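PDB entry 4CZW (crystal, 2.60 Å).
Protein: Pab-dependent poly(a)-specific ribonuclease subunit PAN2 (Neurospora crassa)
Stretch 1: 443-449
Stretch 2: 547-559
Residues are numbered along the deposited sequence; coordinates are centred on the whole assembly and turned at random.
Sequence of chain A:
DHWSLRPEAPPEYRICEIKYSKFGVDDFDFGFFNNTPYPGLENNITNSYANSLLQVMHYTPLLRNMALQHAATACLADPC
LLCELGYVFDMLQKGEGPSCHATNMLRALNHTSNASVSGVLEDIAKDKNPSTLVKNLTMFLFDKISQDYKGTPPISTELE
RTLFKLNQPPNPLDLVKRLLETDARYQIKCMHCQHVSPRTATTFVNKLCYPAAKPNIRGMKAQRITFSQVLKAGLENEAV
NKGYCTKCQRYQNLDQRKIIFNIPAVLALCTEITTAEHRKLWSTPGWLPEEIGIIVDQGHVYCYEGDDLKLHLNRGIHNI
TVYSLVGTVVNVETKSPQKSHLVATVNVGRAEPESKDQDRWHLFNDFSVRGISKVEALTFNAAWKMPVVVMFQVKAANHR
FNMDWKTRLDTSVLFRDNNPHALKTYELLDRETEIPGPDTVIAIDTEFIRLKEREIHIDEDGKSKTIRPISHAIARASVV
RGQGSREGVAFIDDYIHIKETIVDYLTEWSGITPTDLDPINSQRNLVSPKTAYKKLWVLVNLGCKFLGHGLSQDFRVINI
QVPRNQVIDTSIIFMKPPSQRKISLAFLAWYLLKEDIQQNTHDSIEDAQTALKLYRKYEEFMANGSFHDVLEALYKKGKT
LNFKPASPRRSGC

Stretch 1 (443-449) AIDTEFI
Stretch 2 (547-559) LGHGLSQDFRVIN

Stretch 1 is one extended strand, 443-449; stretch 2 enters as a parallel strand, turns, and lays helix 551-558 over it, axes 8.7 Å apart at closest and N-to-C directions 63° apart. Together they bury 519 Å².

Leu547 sets the register. It pairs with Ala443 (CA to CA 4.4 Å), their side chains on the same face of the sheet, and its O accepts a hydrogen bond from Ile444 N at 2.8 Å, while Ala443 CA lies 3.2 Å from Leu547 O in a CA-H...O contact. Gly548, almost fully extended (phi/psi -176/-173), has no room for a CB, which would fall 2.9 Å from Ile444 O and 2.3 Å from Leu551 CD2. At His549 the strands have parted, and a water bridges the gap, accepting from His549 N (2.8 Å) and donating to Ile444 O (3.1 Å). Gly550 makes the turn at phi/psi 63/51, a positive phi that favours glycine.

Leu551, chi1 m and chi2 t, brings CD2 to 4.0 Å from CG2 of Ile444, itself t,t and buried. Gln553, chi1 t and chi2 t, is exposed, but its CG still comes 3.9 Å from Phe448 CE2.

Asp554 is the polar centre. With chi1 m, its OD2 accepts from Thr446 OG1 at 2.6 Å and, weakly, from Thr446 N at 3.3 Å; Thr446 chi1 p sets OG1 so that hydroxyl and backbone amide meet the same oxygen, Asp554 OD2. Asp445 OD1 nevertheless sits 3.6 Å from Asp554 OD2, a close pair of like charges.

One turn later, Val557 (chi1 t) sets CG2 over a face of the Phe448 ring, 3.5 Å from CZ; Phe448 takes chi1 m, and Asp554 CA lies at the ring's edge. Ile558, m,t, reaches CD1 to 3.8 Å from Thr446 CG2 and 4.4 Å from Ile444 CD1, so threonine's methyl serves the apolar packing. Asn559 then leaves helical geometry with positive phi (65/63).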

# COMPACT_ATOMS: atom_id res chain seq x y z
N ALA A 443 -20.58 -10.44 -13.54
CA ALA A 443 -19.70 -10.82 -14.64
C ALA A 443 -18.83 -9.64 -15.06
O ALA A 443 -19.34 -8.55 -15.28
CB ALA A 443 -20.50 -11.35 -15.82
N ILE A 444 -17.52 -9.87 -15.16
CA ILE A 444 -16.59 -8.78 -15.44
C ILE A 444 -15.55 -9.14 -16.50
O ILE A 444 -15.05 -10.27 -16.54
CB ILE A 444 -15.88 -8.34 -14.13
CG1 ILE A 444 -14.93 -7.16 -14.40
CG2 ILE A 444 -15.14 -9.51 -13.49
CD1 ILE A 444 -14.21 -6.66 -13.16
N ASP A 445 -15.24 -8.18 -17.36
CA ASP A 445 -14.17 -8.32 -18.34
C ASP A 445 -13.58 -6.95 -18.66
O ASP A 445 -14.27 -5.94 -18.58
CB ASP A 445 -14.68 -8.99 -19.62
CG ASP A 445 -13.57 -9.26 -20.62
OD1 ASP A 445 -12.48 -9.68 -20.19
OD2 ASP A 445 -13.79 -9.03 -21.83
N THR A 446 -12.30 -6.92 -19.01
CA THR A 446 -11.62 -5.65 -19.28
C THR A 446 -10.89 -5.65 -20.62
O THR A 446 -10.74 -6.69 -21.26
CB THR A 446 -10.59 -5.32 -18.17
OG1 THR A 446 -9.54 -6.30 -18.17
CG2 THR A 446 -11.26 -5.30 -16.80
N GLU A 447 -10.44 -4.47 -21.04
CA GLU A 447 -9.65 -4.32 -22.26
C GLU A 447 -8.33 -3.62 -21.95
O GLU A 447 -8.28 -2.71 -21.12
CB GLU A 447 -10.43 -3.55 -23.32
CG GLU A 447 -11.78 -4.15 -23.67
CD GLU A 447 -11.67 -5.51 -24.36
OE1 GLU A 447 -10.58 -5.83 -24.88
OE2 GLU A 447 -12.67 -6.25 -24.37
N PHE A 448 -7.26 -4.05 -22.61
CA PHE A 448 -5.93 -3.53 -22.32
C PHE A 448 -5.40 -2.60 -23.41
O PHE A 448 -5.86 -2.64 -24.56
CB PHE A 448 -4.93 -4.67 -22.13
CG PHE A 448 -5.23 -5.57 -20.96
CD1 PHE A 448 -6.14 -5.19 -19.98
CD2 PHE A 448 -4.60 -6.80 -20.84
CE1 PHE A 448 -6.41 -6.03 -18.92
CE2 PHE A 448 -4.87 -7.63 -19.78
CZ PHE A 448 -5.78 -7.25 -18.81
N ILE A 449 -4.43 -1.76 -23.04
CA ILE A 449 -3.65 -1.00 -24.00
C ILE A 449 -2.18 -1.07 -23.60
O ILE A 449 -1.85 -1.47 -22.49
CB ILE A 449 -4.10 0.48 -24.09
CG1 ILE A 449 -4.14 1.12 -22.71
CG2 ILE A 449 -5.46 0.58 -24.78
CD1 ILE A 449 -2.90 1.92 -22.36
N LEU A 547 -17.38 -13.11 -11.75
CA LEU A 547 -17.44 -14.16 -12.77
C LEU A 547 -16.78 -13.68 -14.06
O LEU A 547 -17.03 -12.57 -14.52
CB LEU A 547 -18.90 -14.56 -13.02
CG LEU A 547 -19.20 -15.88 -13.75
CD1 LEU A 547 -20.56 -16.40 -13.33
CD2 LEU A 547 -19.15 -15.71 -15.26
N GLY A 548 -15.94 -14.53 -14.64
CA GLY A 548 -15.26 -14.20 -15.88
C GLY A 548 -14.41 -15.33 -16.42
O GLY A 548 -14.45 -16.45 -15.91
N HIS A 549 -13.65 -15.04 -17.47
CA HIS A 549 -12.79 -16.04 -18.09
C HIS A 549 -11.33 -15.62 -18.03
O HIS A 549 -10.94 -14.62 -18.63
CB HIS A 549 -13.21 -16.27 -19.55
CG HIS A 549 -12.60 -17.48 -20.17
ND1 HIS A 549 -13.16 -18.74 -20.05
CD2 HIS A 549 -11.48 -17.64 -20.92
CE1 HIS A 549 -12.41 -19.61 -20.70
NE2 HIS A 549 -11.39 -18.97 -21.23
N GLY A 550 -10.53 -16.38 -17.29
CA GLY A 550 -9.12 -16.06 -17.11
C GLY A 550 -8.93 -14.74 -16.39
O GLY A 550 -8.18 -13.87 -16.84
N LEU A 551 -9.61 -14.59 -15.26
CA LEU A 551 -9.64 -13.32 -14.53
C LEU A 551 -8.32 -12.97 -13.86
O LEU A 551 -8.14 -11.84 -13.40
CB LEU A 551 -10.75 -13.35 -13.47
CG LEU A 551 -12.19 -13.29 -13.99
CD1 LEU A 551 -13.17 -13.32 -12.84
CD2 LEU A 551 -12.39 -12.05 -14.84
N SER A 552 -7.39 -13.92 -13.80
CA SER A 552 -6.11 -13.70 -13.15
C SER A 552 -5.30 -12.62 -13.87
O SER A 552 -4.56 -11.87 -13.24
CB SER A 552 -5.29 -14.99 -13.08
OG SER A 552 -4.87 -15.40 -14.37
N GLN A 553 -5.46 -12.55 -15.19
CA GLN A 553 -4.77 -11.55 -15.98
C GLN A 553 -5.43 -10.18 -15.82
O GLN A 553 -4.75 -9.16 -15.77
CB GLN A 553 -4.74 -11.96 -17.46
CG GLN A 553 -3.88 -11.07 -18.34
CD GLN A 553 -3.81 -11.56 -19.77
OE1 GLN A 553 -4.52 -12.49 -20.16
NE2 GLN A 553 -2.95 -10.93 -20.57
N ASP A 554 -6.75 -10.18 -15.74
CA ASP A 554 -7.51 -8.95 -15.54
C ASP A 554 -7.16 -8.31 -14.20
O ASP A 554 -6.76 -7.15 -14.14
CB ASP A 554 -9.01 -9.23 -15.61
CG ASP A 554 -9.46 -9.70 -16.98
OD1 ASP A 554 -9.37 -10.92 -17.25
OD2 ASP A 554 -9.90 -8.85 -17.79
N PHE A 555 -7.30 -9.09 -13.12
CA PHE A 555 -7.05 -8.61 -11.77
C PHE A 555 -5.63 -8.07 -11.59
O PHE A 555 -5.40 -7.13 -10.83
CB PHE A 555 -7.30 -9.73 -10.76
CG PHE A 555 -8.74 -10.12 -10.63
CD1 PHE A 555 -9.75 -9.20 -10.91
CD2 PHE A 555 -9.10 -11.39 -10.23
CE1 PHE A 555 -11.08 -9.56 -10.79
CE2 PHE A 555 -10.42 -11.75 -10.11
CZ PHE A 555 -11.42 -10.83 -10.39
N ARG A 556 -4.68 -8.67 -12.30
CA ARG A 556 -3.29 -8.24 -12.23
C ARG A 556 -3.10 -6.83 -12.80
O ARG A 556 -2.41 -6.00 -12.20
CB ARG A 556 -2.39 -9.23 -12.97
CG ARG A 556 -1.01 -8.68 -13.29
CD ARG A 556 -0.05 -9.79 -13.67
NE ARG A 556 0.32 -10.60 -12.52
CZ ARG A 556 1.36 -10.34 -11.73
NH1 ARG A 556 2.13 -9.28 -11.97
NH2 ARG A 556 1.63 -11.13 -10.70
N VAL A 557 -3.71 -6.57 -13.95
CA VAL A 557 -3.61 -5.27 -14.59
C VAL A 557 -4.52 -4.25 -13.89
O VAL A 557 -4.19 -3.07 -13.80
CB VAL A 557 -3.96 -5.35 -16.09
CG1 VAL A 557 -3.78 -4.00 -16.76
CG2 VAL A 557 -3.09 -6.40 -16.76
N ILE A 558 -5.65 -4.73 -13.38
CA ILE A 558 -6.52 -3.91 -12.54
C ILE A 558 -5.78 -3.55 -11.25
O ILE A 558 -6.05 -2.52 -10.63
CB ILE A 558 -7.85 -4.64 -12.22
CG1 ILE A 558 -8.69 -4.81 -13.49
CG2 ILE A 558 -8.67 -3.89 -11.18
CD1 ILE A 558 -9.99 -5.55 -13.27
N ASN A 559 -4.83 -4.41 -10.88
CA ASN A 559 -4.05 -4.28 -9.64
C ASN A 559 -4.95 -4.43 -8.42
O ASN A 559 -5.10 -3.49 -7.63
CB ASN A 559 -3.29 -2.95 -9.61
CG ASN A 559 -2.14 -2.96 -8.62
OD1 ASN A 559 -1.37 -2.00 -8.55
ND2 ASN A 559 -2.01 -4.04 -7.86
O HOH W 1 -13.82 -12.40 -18.35